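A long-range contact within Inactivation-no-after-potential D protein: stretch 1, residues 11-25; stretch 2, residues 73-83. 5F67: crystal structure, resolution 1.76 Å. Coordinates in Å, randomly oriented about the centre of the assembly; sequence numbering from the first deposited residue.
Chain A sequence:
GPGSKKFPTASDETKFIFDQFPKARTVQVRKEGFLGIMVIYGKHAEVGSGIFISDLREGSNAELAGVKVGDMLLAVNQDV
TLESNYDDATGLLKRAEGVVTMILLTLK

Stretch 1, residues 11-25: SDETKFIFDQFPKAR
Stretch 2 (73-83) LLAVNQDVTLE

How does the strand that opens stretch 2 meet the helix of stretch 1? Residues 73-76 are strand, with Leu 74 off extended geometry at phi/psi -104/-26; Leu 73, Ala 75 and Val 76 are extended. Leu 74 and Ala 75, successive residues, both point toward stretch 1, which the break from extended geometry at Leu 74 accompanies; Val 76 points away. The short helix ends at Gln 20, Phe 21 being the first residue to leave helical phi/psi, and Ile 17 CA lies 7.5 Å from Leu 74 CA. Leu 74, buried, has chi1 m and chi2 t; its CD1 sits 3.7 Å from CG2 of Ile 17, 4.0 Å from CD2 of Phe 21 and 3.9 Å from CB of Ala 24, while its CD2 lies over one face of the Phe 21 ring. Ile 17 (m, t) places its CD1 3.6 Å from O of Leu 74 and 3.9 Å from CB of Ala 75. Thr 14 packs here too, its CG2 3.8 Å from Ala 75 CB.

What happens at the turn after the strand? Val 76 to Asp 79 form a type II' beta turn, closed by Val 76 N to Asp 79 O and Asp 79 N to Val 76 O, both 2.9 Å. Asn 77, at phi/psi 50/-128, turns its side chain away but offers its carbonyl inward: one water donates to Asn 77 O at 3.2 Å and to Thr 14 OG1 at 2.8 Å, bridging the stretches.

Why does Gln 78 suit its place? Its amide both donates and accepts. With chi1 m, chi2 m and chi3 -71°, the side chain folds so that NE2 donates to Asp 12 OD1 at 2.8 Å, nearly linearly (172°), and OE1 accepts from Glu 13 N at 3.0 Å. Asp 12 (chi1 t, chi2 3°) stands in a type I turn, Asp 12 to Lys 15; the same OD1 accepts from Thr 14 N at 3.1 Å and Thr 14 OG1 at 2.8 Å, with Thr 14 chi1 at 63°.

How do the last residues complete the contact? The chain runs back beside the strand, Thr 81 N donating to Leu 74 O at 2.8 Å. Val 80 (chi1 t) points toward stretch 1, its CA 6.2 Å from Thr 14 CA; its CG2 lies 3.8 Å from CE2 of Phe 16, at the ring edge, and 4.1 Å from CD1 of Ile 17. Thr 81 turns away and donates from OG1 to Leu 73 O at 2.9 Å. Leu 82 (chi1 -97°, chi2 t) places CD2 3.5 Å and CD1 3.8 Å from Phe 21 CE2, and its CD1 is also 4.1 Å from Phe 16 CE1. Phe 16 has chi1 p, Phe 21 m. The contact buries 539 Å², both sides summed.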

# COMPACT_ATOMS: atom_id res chain seq x y z
N SER A 11 23.12 -4.71 -1.56
CA SER A 11 22.17 -5.35 -2.45
C SER A 11 20.79 -4.68 -2.38
O SER A 11 20.45 -4.00 -1.41
CB SER A 11 22.04 -6.83 -2.10
OG SER A 11 21.17 -6.99 -0.99
N ASP A 12 20.02 -4.85 -3.45
CA ASP A 12 18.61 -4.49 -3.42
C ASP A 12 17.88 -5.64 -2.74
O ASP A 12 17.73 -6.72 -3.33
CB ASP A 12 18.08 -4.24 -4.83
CG ASP A 12 16.61 -3.80 -4.85
OD1 ASP A 12 16.00 -3.62 -3.77
OD2 ASP A 12 16.08 -3.62 -5.97
N GLU A 13 17.43 -5.42 -1.51
CA GLU A 13 16.81 -6.49 -0.73
C GLU A 13 15.42 -6.86 -1.24
O GLU A 13 14.84 -7.87 -0.82
CB GLU A 13 16.72 -6.08 0.75
N THR A 14 14.87 -6.05 -2.14
CA THR A 14 13.52 -6.30 -2.65
C THR A 14 13.49 -6.87 -4.06
O THR A 14 12.42 -7.25 -4.55
CB THR A 14 12.64 -5.02 -2.60
OG1 THR A 14 13.20 -4.01 -3.45
CG2 THR A 14 12.54 -4.49 -1.17
N LYS A 15 14.65 -6.96 -4.73
CA LYS A 15 14.65 -7.35 -6.14
C LYS A 15 14.10 -8.77 -6.36
O LYS A 15 13.49 -9.04 -7.39
CB LYS A 15 16.04 -7.19 -6.78
CG LYS A 15 16.08 -7.48 -8.30
CD LYS A 15 17.42 -7.12 -8.93
CE LYS A 15 17.63 -5.60 -8.99
NZ LYS A 15 16.64 -4.89 -9.88
N PHE A 16 14.30 -9.66 -5.39
CA PHE A 16 13.84 -11.04 -5.54
C PHE A 16 12.33 -11.12 -5.73
O PHE A 16 11.82 -12.09 -6.29
CB PHE A 16 14.27 -11.91 -4.34
CG PHE A 16 13.41 -11.72 -3.12
CD1 PHE A 16 12.33 -12.57 -2.87
CD2 PHE A 16 13.67 -10.69 -2.22
CE1 PHE A 16 11.53 -12.39 -1.75
CE2 PHE A 16 12.87 -10.52 -1.09
CZ PHE A 16 11.80 -11.37 -0.86
N ILE A 17 11.61 -10.11 -5.23
CA ILE A 17 10.16 -10.10 -5.34
C ILE A 17 9.68 -10.22 -6.78
O ILE A 17 8.65 -10.84 -7.05
CB ILE A 17 9.58 -8.83 -4.66
CG1 ILE A 17 9.86 -8.89 -3.15
CG2 ILE A 17 8.09 -8.69 -4.94
CD1 ILE A 17 9.57 -7.59 -2.40
N PHE A 18 10.44 -9.65 -7.72
CA PHE A 18 10.02 -9.67 -9.12
C PHE A 18 10.28 -11.00 -9.81
O PHE A 18 9.90 -11.19 -10.96
CB PHE A 18 10.65 -8.50 -9.89
CG PHE A 18 10.23 -7.17 -9.36
CD1 PHE A 18 8.95 -6.67 -9.61
CD2 PHE A 18 11.08 -6.43 -8.53
CE1 PHE A 18 8.54 -5.44 -9.08
CE2 PHE A 18 10.68 -5.21 -7.99
CZ PHE A 18 9.40 -4.71 -8.26
N ASP A 19 10.94 -11.93 -9.11
CA ASP A 19 11.08 -13.29 -9.64
C ASP A 19 9.98 -14.16 -9.05
O ASP A 19 9.50 -15.09 -9.69
CB ASP A 19 12.46 -13.89 -9.31
CG ASP A 19 13.52 -13.47 -10.31
OD1 ASP A 19 13.25 -12.53 -11.08
OD2 ASP A 19 14.61 -14.09 -10.33
N GLN A 20 9.58 -13.86 -7.82
CA GLN A 20 8.48 -14.59 -7.18
C GLN A 20 7.13 -14.09 -7.70
O GLN A 20 6.18 -14.88 -7.85
CB GLN A 20 8.55 -14.42 -5.66
CG GLN A 20 7.58 -15.32 -4.92
CD GLN A 20 7.90 -15.44 -3.44
OE1 GLN A 20 8.99 -15.07 -2.99
NE2 GLN A 20 6.95 -15.97 -2.68
N PHE A 21 7.03 -12.79 -7.95
CA PHE A 21 5.81 -12.18 -8.47
C PHE A 21 6.15 -11.31 -9.67
O PHE A 21 6.27 -10.09 -9.55
CB PHE A 21 5.13 -11.32 -7.38
CG PHE A 21 4.87 -12.06 -6.09
CD1 PHE A 21 3.72 -12.84 -5.93
CD2 PHE A 21 5.77 -11.97 -5.03
CE1 PHE A 21 3.48 -13.52 -4.75
CE2 PHE A 21 5.53 -12.64 -3.84
CZ PHE A 21 4.39 -13.41 -3.70
N PRO A 22 6.32 -11.93 -10.85
CA PRO A 22 6.86 -11.16 -11.98
C PRO A 22 5.92 -10.09 -12.52
O PRO A 22 6.37 -9.24 -13.30
CB PRO A 22 7.14 -12.23 -13.05
CG PRO A 22 6.45 -13.47 -12.59
CD PRO A 22 6.34 -13.39 -11.10
N LYS A 23 4.66 -10.10 -12.10
CA LYS A 23 3.73 -9.04 -12.53
C LYS A 23 3.64 -7.89 -11.53
O LYS A 23 2.86 -6.94 -11.74
CB LYS A 23 2.33 -9.62 -12.80
CG LYS A 23 2.31 -10.65 -13.93
CD LYS A 23 2.93 -10.07 -15.20
N ALA A 24 4.45 -7.94 -10.48
CA ALA A 24 4.47 -6.85 -9.50
C ALA A 24 5.06 -5.59 -10.13
O ALA A 24 5.77 -5.67 -11.14
CB ALA A 24 5.26 -7.24 -8.25
N ARG A 25 4.77 -4.43 -9.54
CA ARG A 25 5.28 -3.18 -10.09
C ARG A 25 5.72 -2.27 -8.96
O ARG A 25 5.35 -2.46 -7.80
CB ARG A 25 4.19 -2.49 -10.92
CG ARG A 25 3.00 -2.01 -10.07
CD ARG A 25 1.78 -1.62 -10.92
NE ARG A 25 0.75 -0.93 -10.12
CZ ARG A 25 -0.16 -1.56 -9.38
NH1 ARG A 25 -0.15 -2.88 -9.33
NH2 ARG A 25 -1.06 -0.87 -8.69
N LEU A 73 0.48 -5.70 -1.07
CA LEU A 73 1.63 -4.85 -0.75
C LEU A 73 2.82 -5.73 -0.41
O LEU A 73 2.80 -6.47 0.60
CB LEU A 73 1.28 -3.93 0.43
CG LEU A 73 2.44 -3.06 0.92
CD1 LEU A 73 2.87 -2.06 -0.15
CD2 LEU A 73 2.05 -2.34 2.21
N LEU A 74 3.86 -5.67 -1.25
CA LEU A 74 4.98 -6.61 -1.14
C LEU A 74 6.24 -5.99 -0.53
O LEU A 74 7.06 -6.71 0.05
CB LEU A 74 5.29 -7.20 -2.52
CG LEU A 74 4.09 -7.90 -3.17
CD1 LEU A 74 4.39 -8.26 -4.62
CD2 LEU A 74 3.75 -9.15 -2.40
N ALA A 75 6.39 -4.68 -0.64
CA ALA A 75 7.49 -3.98 0.04
C ALA A 75 7.18 -2.52 0.27
O ALA A 75 6.42 -1.91 -0.49
CB ALA A 75 8.78 -4.12 -0.76
N VAL A 76 7.77 -1.95 1.32
CA VAL A 76 7.72 -0.52 1.58
C VAL A 76 9.16 -0.05 1.66
O VAL A 76 9.89 -0.45 2.57
CB VAL A 76 7.01 -0.22 2.90
CG1 VAL A 76 7.03 1.29 3.19
CG2 VAL A 76 5.58 -0.75 2.86
N ASN A 77 9.57 0.80 0.71
CA ASN A 77 10.99 1.14 0.57
C ASN A 77 11.81 -0.14 0.53
O ASN A 77 11.49 -1.04 -0.25
CB ASN A 77 11.46 2.13 1.65
CG ASN A 77 10.85 3.51 1.48
OD1 ASN A 77 10.56 3.94 0.36
ND2 ASN A 77 10.63 4.22 2.59
N GLN A 78 12.84 -0.25 1.36
CA GLN A 78 13.67 -1.47 1.33
C GLN A 78 13.21 -2.56 2.29
O GLN A 78 13.87 -3.59 2.44
CB GLN A 78 15.15 -1.13 1.58
CG GLN A 78 15.88 -0.62 0.34
CD GLN A 78 16.13 -1.71 -0.69
OE1 GLN A 78 16.95 -2.61 -0.47
NE2 GLN A 78 15.42 -1.65 -1.81
N ASP A 79 12.07 -2.36 2.94
CA ASP A 79 11.53 -3.37 3.85
C ASP A 79 10.49 -4.28 3.18
O ASP A 79 9.41 -3.83 2.78
CB ASP A 79 10.93 -2.72 5.09
CG ASP A 79 11.98 -2.01 5.94
OD1 ASP A 79 12.75 -2.70 6.63
OD2 ASP A 79 12.02 -0.76 5.91
N VAL A 80 10.82 -5.56 3.06
CA VAL A 80 9.91 -6.53 2.44
C VAL A 80 8.71 -6.79 3.36
O VAL A 80 8.89 -7.01 4.56
CB VAL A 80 10.65 -7.85 2.15
CG1 VAL A 80 9.67 -8.92 1.69
CG2 VAL A 80 11.74 -7.62 1.10
N THR A 81 7.50 -6.75 2.81
CA THR A 81 6.29 -6.93 3.62
C THR A 81 5.56 -8.23 3.32
O THR A 81 4.43 -8.44 3.78
CB THR A 81 5.31 -5.75 3.49
OG1 THR A 81 5.04 -5.52 2.10
CG2 THR A 81 5.92 -4.49 4.10
N LEU A 82 6.21 -9.11 2.56
CA LEU A 82 5.65 -10.41 2.23
C LEU A 82 5.27 -11.20 3.47
O LEU A 82 4.26 -11.91 3.48
CB LEU A 82 6.65 -11.22 1.41
CG LEU A 82 6.44 -11.18 -0.10
CD1 LEU A 82 7.61 -11.86 -0.79
CD2 LEU A 82 5.12 -11.87 -0.42
N GLU A 83 6.07 -11.08 4.52
CA GLU A 83 5.81 -11.83 5.75
C GLU A 83 5.43 -10.94 6.93
O GLU A 83 5.41 -11.41 8.08
CB GLU A 83 7.04 -12.69 6.11
CG GLU A 83 7.52 -13.61 4.99
CD GLU A 83 6.58 -14.77 4.71
OE1 GLU A 83 5.74 -15.09 5.59
OE2 GLU A 83 6.67 -15.37 3.62
O HOH W 1 11.87 -1.58 -3.43